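Local coordinates for protein transcription elongation factor SPT6 (Candida glabrata, PDB 3PJP) that probably acts as a histone H3-H4 chaperone during transcription elongation and, through its tandem SH2 domain, binds the phosphorylated C-terminal repeats of RNA polymerase II, at residues Glu22-Arg36 / Ala46-His58. Residues are numbered along the deposited sequence; the frame is centred on the assembly and turned at random. Where two conformers were deposited one is given.
With ACT (acetate ion), chain C.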
loop_
_atom_site.group_PDB
_atom_site.type_symbol
_atom_site.label_atom_id
_atom_site.label_comp_id
_atom_site.label_asym_id
_atom_site.label_seq_id
_atom_site.Cartn_x
_atom_site.Cartn_y
_atom_site.Cartn_z
ATOM N N GLU A 22 2.815 11.711 -12.158
ATOM C CA GLU A 22 3.726 10.578 -12.299
ATOM C C GLU A 22 4.983 10.991 -13.069
ATOM O O GLU A 22 6.101 10.643 -12.691
ATOM C CB GLU A 22 3.037 9.400 -12.997
ATOM C CG GLU A 22 1.819 8.873 -12.261
ATOM C CD GLU A 22 1.307 7.582 -12.855
ATOM O OE1 GLU A 22 1.832 7.172 -13.913
ATOM O OE2 GLU A 22 0.389 6.972 -12.270
ATOM N N ASP A 23 4.800 11.737 -14.151
ATOM C CA ASP A 23 5.952 12.221 -14.904
ATOM C C ASP A 23 6.845 13.106 -14.036
ATOM O O ASP A 23 8.069 13.023 -14.111
ATOM C CB ASP A 23 5.520 12.959 -16.172
ATOM C CG ASP A 23 4.999 12.015 -17.244
ATOM O OD1 ASP A 23 5.226 10.790 -17.124
ATOM O OD2 ASP A 23 4.371 12.502 -18.209
ATOM N N TYR A 24 6.232 13.940 -13.202
ATOM C CA TYR A 24 6.998 14.816 -12.323
ATOM C C TYR A 24 7.793 14.027 -11.278
ATOM O O TYR A 24 8.945 14.357 -10.990
ATOM C CB TYR A 24 6.072 15.841 -11.654
ATOM C CG TYR A 24 6.739 16.765 -10.660
ATOM C CD1 TYR A 24 7.347 17.943 -11.079
ATOM C CD2 TYR A 24 6.727 16.477 -9.300
ATOM C CE1 TYR A 24 7.943 18.798 -10.165
ATOM C CE2 TYR A 24 7.326 17.325 -8.377
ATOM C CZ TYR A 24 7.935 18.486 -8.821
ATOM O OH TYR A 24 8.527 19.338 -7.914
ATOM N N LEU A 25 7.189 12.970 -10.724
ATOM C CA LEU A 25 7.850 12.200 -9.682
ATOM C C LEU A 25 8.764 11.092 -10.187
ATOM O O LEU A 25 9.469 10.470 -9.393
ATOM C CB LEU A 25 6.812 11.564 -8.762
ATOM C CG LEU A 25 5.936 12.477 -7.919
ATOM C CD1 LEU A 25 4.821 11.625 -7.280
ATOM C CD2 LEU A 25 6.773 13.184 -6.860
ATOM N N ARG A 26 8.751 10.830 -11.490
ATOM C CA ARG A 26 9.428 9.644 -12.008
ATOM C C ARG A 26 10.902 9.548 -11.616
ATOM O O ARG A 26 11.413 8.457 -11.378
ATOM C CB ARG A 26 9.270 9.516 -13.522
ATOM C CG ARG A 26 9.743 8.171 -14.049
ATOM C CD ARG A 26 9.459 8.031 -15.526
ATOM N NE ARG A 26 8.125 8.514 -15.856
ATOM C CZ ARG A 26 7.010 7.809 -15.702
ATOM N NH1 ARG A 26 7.062 6.569 -15.224
ATOM N NH2 ARG A 26 5.841 8.342 -16.037
ATOM N N SER A 27 11.578 10.687 -11.535
ATOM C CA SER A 27 13.002 10.698 -11.223
ATOM C C SER A 27 13.274 10.907 -9.732
ATOM O O SER A 27 14.427 10.947 -9.308
ATOM C CB SER A 27 13.703 11.793 -12.026
ATOM O OG SER A 27 13.333 13.073 -11.540
ATOM N N LYS A 28 12.214 11.043 -8.942
ATOM C CA LYS A 28 12.359 11.236 -7.503
ATOM C C LYS A 28 12.560 9.899 -6.777
ATOM O O LYS A 28 12.793 8.871 -7.409
ATOM C CB LYS A 28 11.153 11.997 -6.938
ATOM C CG LYS A 28 10.931 13.373 -7.577
ATOM C CD LYS A 28 12.081 14.317 -7.279
ATOM C CE LYS A 28 11.824 15.711 -7.842
ATOM N NZ LYS A 28 10.622 16.358 -7.243
ATOM N N GLU A 29 12.487 9.924 -5.451
ATOM C CA GLU A 29 12.717 8.724 -4.651
ATOM C C GLU A 29 11.435 8.212 -4.009
ATOM O O GLU A 29 10.420 8.908 -3.988
ATOM C CB GLU A 29 13.757 9.000 -3.562
ATOM C CG GLU A 29 15.123 9.396 -4.093
ATOM C CD GLU A 29 15.788 8.281 -4.870
ATOM O OE1 GLU A 29 15.888 7.160 -4.330
ATOM O OE2 GLU A 29 16.207 8.521 -6.021
ATOM N N ARG A 30 11.486 6.984 -3.498
ATOM C CA ARG A 30 10.356 6.414 -2.768
ATOM C C ARG A 30 9.914 7.375 -1.670
ATOM O O ARG A 30 10.736 7.869 -0.897
ATOM C CB ARG A 30 10.730 5.076 -2.133
ATOM C CG ARG A 30 9.650 4.533 -1.224
ATOM C CD ARG A 30 10.029 3.187 -0.607
ATOM N NE ARG A 30 10.041 2.110 -1.598
ATOM C CZ ARG A 30 10.322 0.841 -1.314
ATOM N NH1 ARG A 30 10.624 0.481 -0.073
ATOM N NH2 ARG A 30 10.304 -0.070 -2.274
ATOM N N GLY A 31 8.616 7.653 -1.613
ATOM C CA GLY A 31 8.087 8.526 -0.577
ATOM C C GLY A 31 7.862 9.954 -1.037
ATOM O O GLY A 31 7.086 10.687 -0.424
ATOM N N ASP A 32 8.532 10.359 -2.118
ATOM C CA ASP A 32 8.310 11.698 -2.670
ATOM C C ASP A 32 6.896 11.799 -3.218
ATOM O O ASP A 32 6.344 10.813 -3.699
ATOM C CB ASP A 32 9.349 12.046 -3.731
ATOM C CG ASP A 32 10.691 12.352 -3.127
ATOM O OD1 ASP A 32 10.719 12.886 -1.995
ATOM O OD2 ASP A 32 11.714 12.054 -3.766
ATOM N N PHE A 33 6.298 12.979 -3.113
ATOM C CA PHE A 33 4.879 13.121 -3.397
ATOM C C PHE A 33 4.550 14.517 -3.909
ATOM O O PHE A 33 5.374 15.421 -3.852
ATOM C CB PHE A 33 4.047 12.818 -2.131
ATOM C CG PHE A 33 4.193 13.851 -1.052
ATOM C CD1 PHE A 33 3.298 14.916 -0.953
ATOM C CD2 PHE A 33 5.237 13.782 -0.160
ATOM C CE1 PHE A 33 3.445 15.882 0.037
ATOM C CE2 PHE A 33 5.388 14.754 0.833
ATOM C CZ PHE A 33 4.489 15.799 0.919
ATOM N N VAL A 34 3.333 14.667 -4.417
ATOM C CA VAL A 34 2.734 15.975 -4.625
ATOM C C VAL A 34 1.287 15.928 -4.180
ATOM O O VAL A 34 0.644 14.874 -4.220
ATOM C CB VAL A 34 2.765 16.415 -6.103
ATOM C CG1 VAL A 34 4.200 16.699 -6.552
ATOM C CG2 VAL A 34 2.094 15.374 -6.992
ATOM N N ILE A 35 0.783 17.071 -3.736
ATOM C CA ILE A 35 -0.645 17.257 -3.559
ATOM C C ILE A 35 -1.131 17.924 -4.847
ATOM O O ILE A 35 -0.430 18.751 -5.425
ATOM C CB ILE A 35 -0.924 18.148 -2.338
ATOM C CG1 ILE A 35 -0.131 17.637 -1.142
ATOM C CG2 ILE A 35 -2.412 18.226 -2.043
ATOM C CD1 ILE A 35 -0.322 18.460 0.115
ATOM N N ARG A 36 -2.313 17.560 -5.321
ATOM C CA ARG A 36 -2.744 18.071 -6.615
ATOM C C ARG A 36 -4.250 18.185 -6.757
ATOM O O ARG A 36 -5.019 17.808 -5.858
ATOM C CB ARG A 36 -2.199 17.194 -7.746
ATOM C CG ARG A 36 -2.640 15.737 -7.655
ATOM C CD ARG A 36 -2.225 14.975 -8.915
ATOM N NE ARG A 36 -2.581 13.555 -8.876
ATOM C CZ ARG A 36 -3.781 13.070 -9.182
ATOM N NH1 ARG A 36 -4.767 13.891 -9.516
ATOM N NH2 ARG A 36 -4.003 11.760 -9.142
ATOM N N ALA A 46 -6.008 15.485 -4.265
ATOM C CA ALA A 46 -5.357 14.193 -4.416
ATOM C C ALA A 46 -3.886 14.246 -4.040
ATOM O O ALA A 46 -3.249 15.290 -4.116
ATOM C CB ALA A 46 -5.532 13.671 -5.846
ATOM N N ILE A 47 -3.354 13.110 -3.607
ATOM C CA ILE A 47 -1.920 12.986 -3.402
ATOM C C ILE A 47 -1.399 11.878 -4.297
ATOM O O ILE A 47 -1.967 10.791 -4.334
ATOM C CB ILE A 47 -1.561 12.688 -1.939
ATOM C CG1 ILE A 47 -1.685 13.954 -1.092
ATOM C CG2 ILE A 47 -0.145 12.143 -1.824
ATOM C CD1 ILE A 47 -1.547 13.692 0.407
ATOM N N THR A 48 -0.336 12.161 -5.039
ATOM C CA THR A 48 0.351 11.111 -5.780
ATOM C C THR A 48 1.703 10.906 -5.133
ATOM O O THR A 48 2.389 11.871 -4.818
ATOM C CB THR A 48 0.558 11.490 -7.265
ATOM O OG1 THR A 48 -0.716 11.676 -7.891
ATOM C CG2 THR A 48 1.334 10.402 -7.984
ATOM N N TRP A 49 2.085 9.654 -4.909
ATOM C CA TRP A 49 3.391 9.395 -4.319
ATOM C C TRP A 49 4.079 8.218 -4.975
ATOM O O TRP A 49 3.430 7.377 -5.609
ATOM C CB TRP A 49 3.312 9.243 -2.792
ATOM C CG TRP A 49 2.554 8.031 -2.242
ATOM C CD1 TRP A 49 1.205 7.850 -2.210
ATOM C CD2 TRP A 49 3.131 6.883 -1.617
ATOM N NE1 TRP A 49 0.897 6.639 -1.600
ATOM C CE2 TRP A 49 2.070 6.031 -1.231
ATOM C CE3 TRP A 49 4.444 6.494 -1.341
ATOM C CZ2 TRP A 49 2.288 4.809 -0.586
ATOM C CZ3 TRP A 49 4.660 5.293 -0.708
ATOM C CH2 TRP A 49 3.588 4.456 -0.335
ATOM N N LYS A 50 5.400 8.173 -4.841
ATOM C CA LYS A 50 6.197 7.160 -5.525
ATOM C C LYS A 50 6.558 6.005 -4.596
ATOM O O LYS A 50 7.166 6.203 -3.550
ATOM C CB LYS A 50 7.468 7.768 -6.126
ATOM C CG LYS A 50 8.301 6.760 -6.920
ATOM C CD LYS A 50 9.604 7.373 -7.450
ATOM C CE LYS A 50 10.395 6.315 -8.221
ATOM N NZ LYS A 50 11.639 6.849 -8.833
ATOM N N LEU A 51 6.185 4.794 -4.992
ATOM C CA LEU A 51 6.499 3.611 -4.203
ATOM C C LEU A 51 7.803 2.974 -4.656
ATOM O O LEU A 51 8.547 2.416 -3.851
ATOM C CB LEU A 51 5.394 2.561 -4.338
ATOM C CG LEU A 51 4.089 2.798 -3.569
ATOM C CD1 LEU A 51 3.225 3.836 -4.259
ATOM C CD2 LEU A 51 3.323 1.479 -3.425
ATOM N N ASP A 52 8.050 3.018 -5.961
ATOM C CA ASP A 52 9.173 2.311 -6.560
ATOM C C ASP A 52 9.329 2.772 -8.003
ATOM O O ASP A 52 8.539 3.575 -8.488
ATOM C CB ASP A 52 8.900 0.803 -6.523
ATOM C CG ASP A 52 10.169 -0.024 -6.441
ATOM O OD1 ASP A 52 10.658 -0.252 -5.313
ATOM O OD2 ASP A 52 10.668 -0.457 -7.501
ATOM N N LYS A 53 10.324 2.227 -8.697
ATOM C CA LYS A 53 10.528 2.548 -10.109
ATOM C C LYS A 53 9.229 2.419 -10.907
ATOM O O LYS A 53 8.620 1.353 -10.960
ATOM C CB LYS A 53 11.620 1.665 -10.718
ATOM C CG LYS A 53 11.870 1.912 -12.205
ATOM C CD LYS A 53 13.056 1.094 -12.710
ATOM C CE LYS A 53 13.124 1.064 -14.237
ATOM N NZ LYS A 53 13.433 2.398 -14.826
ATOM N N ASP A 54 8.808 3.525 -11.511
ATOM C CA ASP A 54 7.590 3.560 -12.312
ATOM C C ASP A 54 6.357 3.026 -11.582
ATOM O O ASP A 54 5.408 2.552 -12.216
ATOM C CB ASP A 54 7.815 2.813 -13.633
ATOM C CG ASP A 54 8.941 3.434 -14.467
ATOM O OD1 ASP A 54 9.134 4.670 -14.389
ATOM O OD2 ASP A 54 9.643 2.691 -15.190
ATOM N N LEU A 55 6.362 3.112 -10.250
ATOM C CA LEU A 55 5.246 2.613 -9.448
ATOM C C LEU A 55 4.708 3.718 -8.541
ATOM O O LEU A 55 5.386 4.161 -7.610
ATOM C CB LEU A 55 5.673 1.389 -8.627
ATOM C CG LEU A 55 4.587 0.641 -7.849
ATOM C CD1 LEU A 55 3.556 0.016 -8.785
ATOM C CD2 LEU A 55 5.195 -0.422 -6.947
ATOM N N PHE A 56 3.498 4.184 -8.835
ATOM C CA PHE A 56 2.937 5.322 -8.119
ATOM C C PHE A 56 1.539 5.042 -7.632
ATOM O O PHE A 56 0.755 4.357 -8.303
ATOM C CB PHE A 56 2.859 6.553 -9.019
ATOM C CG PHE A 56 4.087 6.784 -9.826
ATOM C CD1 PHE A 56 5.123 7.558 -9.324
ATOM C CD2 PHE A 56 4.214 6.224 -11.087
ATOM C CE1 PHE A 56 6.270 7.778 -10.089
ATOM C CE2 PHE A 56 5.349 6.444 -11.841
ATOM C CZ PHE A 56 6.378 7.210 -11.337
ATOM N N GLN A 57 1.219 5.619 -6.483
ATOM C CA GLN A 57 -0.128 5.529 -5.963
ATOM C C GLN A 57 -0.793 6.890 -5.920
ATOM O O GLN A 57 -0.172 7.891 -5.547
ATOM C CB GLN A 57 -0.128 4.886 -4.578
ATOM C CG GLN A 57 -1.494 4.832 -3.935
ATOM C CD GLN A 57 -1.480 4.061 -2.640
ATOM O OE1 GLN A 57 -1.090 4.582 -1.593
ATOM N NE2 GLN A 57 -1.882 2.796 -2.706
ATOM N N HIS A 58 -2.061 6.918 -6.307
ATOM C CA HIS A 58 -2.871 8.118 -6.216
ATOM C C HIS A 58 -3.892 7.956 -5.094
ATOM O O HIS A 58 -4.634 6.967 -5.050
ATOM C CB HIS A 58 -3.553 8.380 -7.555
ATOM C CG HIS A 58 -2.598 8.472 -8.707
ATOM N ND1 HIS A 58 -2.027 9.663 -9.104
ATOM C CD2 HIS A 58 -2.115 7.525 -9.546
ATOM C CE1 HIS A 58 -1.236 9.446 -10.142
ATOM N NE2 HIS A 58 -1.272 8.157 -10.431
HETATM C C ACT C . -7.493 11.921 -9.844
HETATM O O ACT C . -6.508 11.170 -9.992
HETATM O OXT ACT C . -7.395 13.060 -10.352
HETATM C CH3 ACT C . -8.716 11.476 -9.101
HETATM O O HOH W 1 2.926 4.016 -13.663
HETATM O O HOH W 2 10.653 5.618 -11.728
HETATM O O HOH W 3 5.361 4.496 -14.984
#
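Strands 33-36 and 46-52 run antiparallel, their axes 4.7 Å apart at closest, with V34-T48 and R36-A46 as hydrogen-bonded pairs and F33-W49 and I35-I47 as non-hydrogen-bonded ones. On the face of V34 and T48, R36 runs extended from CG to NE, then turns its guanidinium (chi4 83°) so that one face lies against A46 CB. Its NE donates almost straight to T48 OG1 (2.8 Å, 172°), in the guanidinium plane. The same guanidinium grips an acetate with both terminal nitrogens, NH2 to O at 2.7 Å and NH1 to OXT at 2.9 Å. This is the N-terminal SH2 fold of the tandem, and R36 on strand 33-36 takes the place of the arginine in the SH2 FLVR motif (F33-V34-I35-R36 here), as in phosphate-binding SH2 pockets; the acetate probably occupies the phosphate's place. H58, on strand 55-58, ties that strand to the helix: its NE2 donates in the ring plane to E22 OE2 (2.7 Å), on the anti side of the carboxylate. E22 CB meanwhile sits over the face of F56. Farther along, K50, straight from CB to NZ, plugs into the type I turn L25-K28, where NZ donates to K28 O (2.7 Å) and R26 O (3.0 Å). R26 NH1 makes a salt bridge with D54 OD1 from above the carboxylate plane, and R30 NE donates to L51 O (2.7 Å), a carbonyl of the classic bulge L51 and D52 form opposite L55.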